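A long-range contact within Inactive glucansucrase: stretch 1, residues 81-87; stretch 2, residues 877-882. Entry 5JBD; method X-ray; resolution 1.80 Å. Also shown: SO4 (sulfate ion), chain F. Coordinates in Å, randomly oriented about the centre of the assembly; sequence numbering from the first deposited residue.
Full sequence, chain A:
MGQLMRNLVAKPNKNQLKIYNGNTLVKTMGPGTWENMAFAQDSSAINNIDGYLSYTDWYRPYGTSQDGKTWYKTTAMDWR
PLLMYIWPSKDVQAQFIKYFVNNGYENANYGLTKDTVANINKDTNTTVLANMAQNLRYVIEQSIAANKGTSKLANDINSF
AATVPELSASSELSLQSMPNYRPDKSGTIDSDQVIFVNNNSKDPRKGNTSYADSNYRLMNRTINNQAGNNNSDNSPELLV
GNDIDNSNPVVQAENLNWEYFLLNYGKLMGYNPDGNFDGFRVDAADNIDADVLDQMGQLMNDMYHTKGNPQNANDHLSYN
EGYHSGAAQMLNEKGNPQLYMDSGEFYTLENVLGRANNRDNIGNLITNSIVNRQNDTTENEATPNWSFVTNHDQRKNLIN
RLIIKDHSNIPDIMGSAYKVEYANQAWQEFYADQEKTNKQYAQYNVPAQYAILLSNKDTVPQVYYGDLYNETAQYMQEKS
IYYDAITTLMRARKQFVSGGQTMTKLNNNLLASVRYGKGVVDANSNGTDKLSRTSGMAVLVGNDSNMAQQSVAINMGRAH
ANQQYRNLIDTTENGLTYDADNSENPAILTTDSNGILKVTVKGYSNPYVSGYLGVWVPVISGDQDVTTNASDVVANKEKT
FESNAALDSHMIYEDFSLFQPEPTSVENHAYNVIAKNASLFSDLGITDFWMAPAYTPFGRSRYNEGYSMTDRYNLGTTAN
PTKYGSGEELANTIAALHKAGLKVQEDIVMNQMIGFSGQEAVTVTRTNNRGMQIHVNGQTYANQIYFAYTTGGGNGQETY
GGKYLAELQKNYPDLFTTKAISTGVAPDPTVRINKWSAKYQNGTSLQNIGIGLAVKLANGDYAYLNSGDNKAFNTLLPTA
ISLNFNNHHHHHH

Stretch 1, residues 81-87: PLLMYIW
Stretch 2 877-882: LPTAIS

Residues 81-87 form a short turn. P81 enters with phi/psi of -70/137. A 3-10 segment covers L82 to M84, with values of -58/-31, -67/-10 and -73/-22. Y85 leaves it at -120/-32, and I86 (-134/152) and W87 (-146/153) are extended. L82 O accepts two backbone hydrogen bonds, from Y85 N at 2.9 Å and from I86 N at 2.8 Å. M84 N donates to P81 O at 3.2 Å.

Residues 877-882 turn in a similar way. L877 (-122/155) and P878 (-55/143) are extended. T879 (-58/-32) and A880 (-60/-25) make a 3-10 segment, and I881 follows at -123/18. I881 N donates to P878 O at 3.2 Å. S882 N makes a weak bond to T879 O at 3.5 Å.

The two turns come closest at Y85 and A880, whose CA atoms lie 6.3 Å apart. The sequence separation of touching residues is at least 792. No hydrogen bond joins the stretches. The contact is apolar packing and buries 240 Å² in total.

I86 points toward the second stretch, with chi1 60° (p) and chi2 170° (t). Its CG2 lies 3.6 Å from P878 CB and 4.1 Å from A880 CB. This one methyl thus meets both the proline ring and the alanine methyl. P878 also points toward the first stretch; its ring has C-gamma exo pucker and offers a compact apolar surface.

A880 points toward the first stretch as well. Its CB sits 3.4 Å from Y85 O, so the small methyl lies directly against the backbone there.

I881 has chi1 67° (p) and chi2 171° (t). Its CG2 is 4.0 Å from Y85 CB and lies oblique to the tyrosine ring. Its CD1 is 4.0 Å from L82 CD2. The two ends of this isoleucine therefore serve two neighbours. Y85 points toward the second stretch, with chi1 -61° (m) and chi2 -90°. The CA-to-CB bond of L82 points sideways, but chi1 -75° (m) and chi2 162° (t) bring the end of the side chain nearer. L82, Y85, I86, P878 and I881 are all buried, which suits their largely apolar surfaces.

T879 points away, with chi1 -174° (t), and is exposed. Its N donates to O2 of the sulfate ion at 3.2 Å, with an N-H...acceptor angle of 157°. This sulfate probably comes from the crystallisation liquor.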

# COMPACT_ATOMS: atom_id res chain seq x y z
N PRO A 81 -6.45 -30.02 -23.67
CA PRO A 81 -5.41 -29.01 -23.59
C PRO A 81 -4.64 -28.90 -24.90
O PRO A 81 -4.30 -29.94 -25.52
CB PRO A 81 -4.51 -29.52 -22.46
CG PRO A 81 -4.68 -30.99 -22.51
CD PRO A 81 -6.11 -31.21 -22.86
N LEU A 82 -4.38 -27.67 -25.31
CA LEU A 82 -3.62 -27.40 -26.54
C LEU A 82 -2.23 -28.05 -26.51
O LEU A 82 -1.72 -28.48 -27.56
CB LEU A 82 -3.55 -25.90 -26.82
CG LEU A 82 -4.83 -25.24 -27.36
CD1 LEU A 82 -4.82 -23.72 -27.19
CD2 LEU A 82 -5.05 -25.61 -28.81
N LEU A 83 -1.63 -28.17 -25.32
CA LEU A 83 -0.29 -28.77 -25.17
C LEU A 83 -0.17 -30.25 -25.49
O LEU A 83 0.95 -30.76 -25.54
CB LEU A 83 0.29 -28.49 -23.77
CG LEU A 83 0.93 -27.11 -23.65
CD1 LEU A 83 1.06 -26.72 -22.18
CD2 LEU A 83 2.26 -27.02 -24.39
N MET A 84 -1.29 -30.95 -25.67
CA MET A 84 -1.29 -32.30 -26.26
C MET A 84 -1.01 -32.30 -27.77
O MET A 84 -0.64 -33.36 -28.31
CB MET A 84 -2.65 -32.99 -26.05
CG MET A 84 -2.84 -33.59 -24.69
SD MET A 84 -4.55 -34.11 -24.47
CE MET A 84 -4.64 -35.54 -25.55
N TYR A 85 -1.26 -31.16 -28.43
CA TYR A 85 -1.22 -31.04 -29.90
C TYR A 85 -0.21 -30.03 -30.45
O TYR A 85 0.28 -30.22 -31.57
CB TYR A 85 -2.59 -30.62 -30.43
CG TYR A 85 -3.71 -31.60 -30.13
CD1 TYR A 85 -4.02 -32.64 -31.01
CD2 TYR A 85 -4.48 -31.47 -28.98
CE1 TYR A 85 -5.06 -33.52 -30.73
CE2 TYR A 85 -5.52 -32.34 -28.69
CZ TYR A 85 -5.81 -33.36 -29.57
OH TYR A 85 -6.83 -34.25 -29.29
N ILE A 86 0.06 -28.93 -29.72
CA ILE A 86 0.96 -27.87 -30.18
C ILE A 86 1.95 -27.45 -29.09
O ILE A 86 1.66 -27.54 -27.90
CB ILE A 86 0.20 -26.61 -30.67
CG1 ILE A 86 -0.67 -25.99 -29.56
CG2 ILE A 86 -0.67 -26.96 -31.86
CD1 ILE A 86 -1.25 -24.65 -29.94
N TRP A 87 3.12 -26.97 -29.54
CA TRP A 87 4.23 -26.56 -28.65
C TRP A 87 4.97 -25.38 -29.28
O TRP A 87 4.97 -25.23 -30.50
CB TRP A 87 5.20 -27.72 -28.42
CG TRP A 87 4.50 -28.96 -27.97
CD1 TRP A 87 4.23 -29.32 -26.70
CD2 TRP A 87 3.93 -29.97 -28.81
NE1 TRP A 87 3.54 -30.51 -26.68
CE2 TRP A 87 3.34 -30.93 -27.96
CE3 TRP A 87 3.86 -30.16 -30.19
CZ2 TRP A 87 2.68 -32.07 -28.44
CZ3 TRP A 87 3.21 -31.30 -30.68
CH2 TRP A 87 2.63 -32.24 -29.80
N LEU A 877 -4.18 -20.62 -37.77
CA LEU A 877 -4.02 -21.59 -36.68
C LEU A 877 -2.90 -22.60 -36.96
O LEU A 877 -2.58 -22.88 -38.12
CB LEU A 877 -5.32 -22.34 -36.43
CG LEU A 877 -6.54 -21.48 -36.04
CD1 LEU A 877 -7.77 -22.35 -35.95
CD2 LEU A 877 -6.31 -20.72 -34.74
N PRO A 878 -2.31 -23.18 -35.89
CA PRO A 878 -1.31 -24.23 -36.09
C PRO A 878 -1.84 -25.39 -36.93
O PRO A 878 -3.02 -25.76 -36.82
CB PRO A 878 -0.99 -24.70 -34.67
CG PRO A 878 -1.31 -23.52 -33.82
CD PRO A 878 -2.50 -22.87 -34.46
N THR A 879 -0.97 -25.94 -37.77
CA THR A 879 -1.34 -27.03 -38.67
C THR A 879 -1.90 -28.28 -37.97
O THR A 879 -2.76 -28.97 -38.51
CB THR A 879 -0.14 -27.39 -39.56
OG1 THR A 879 -0.54 -28.35 -40.54
CG2 THR A 879 1.06 -27.95 -38.75
N ALA A 880 -1.42 -28.56 -36.75
CA ALA A 880 -1.90 -29.71 -35.98
C ALA A 880 -3.41 -29.70 -35.67
O ALA A 880 -4.00 -30.76 -35.46
CB ALA A 880 -1.09 -29.85 -34.69
N ILE A 881 -4.02 -28.52 -35.64
CA ILE A 881 -5.45 -28.36 -35.31
C ILE A 881 -6.30 -27.67 -36.38
O ILE A 881 -7.38 -27.18 -36.06
CB ILE A 881 -5.62 -27.62 -33.95
CG1 ILE A 881 -5.15 -26.15 -34.02
CG2 ILE A 881 -4.85 -28.35 -32.85
CD1 ILE A 881 -5.50 -25.32 -32.79
N SER A 882 -5.84 -27.60 -37.63
CA SER A 882 -6.71 -27.10 -38.71
C SER A 882 -6.29 -27.61 -40.09
O SER A 882 -5.11 -27.67 -40.42
CB SER A 882 -6.77 -25.56 -38.69
OG SER A 882 -5.50 -25.03 -38.94
S SO4 F . 2.80 -24.74 -37.53
O1 SO4 F . 3.64 -25.96 -37.65
O2 SO4 F . 1.80 -24.68 -38.61
O3 SO4 F . 3.66 -23.55 -37.62
O4 SO4 F . 2.10 -24.76 -36.22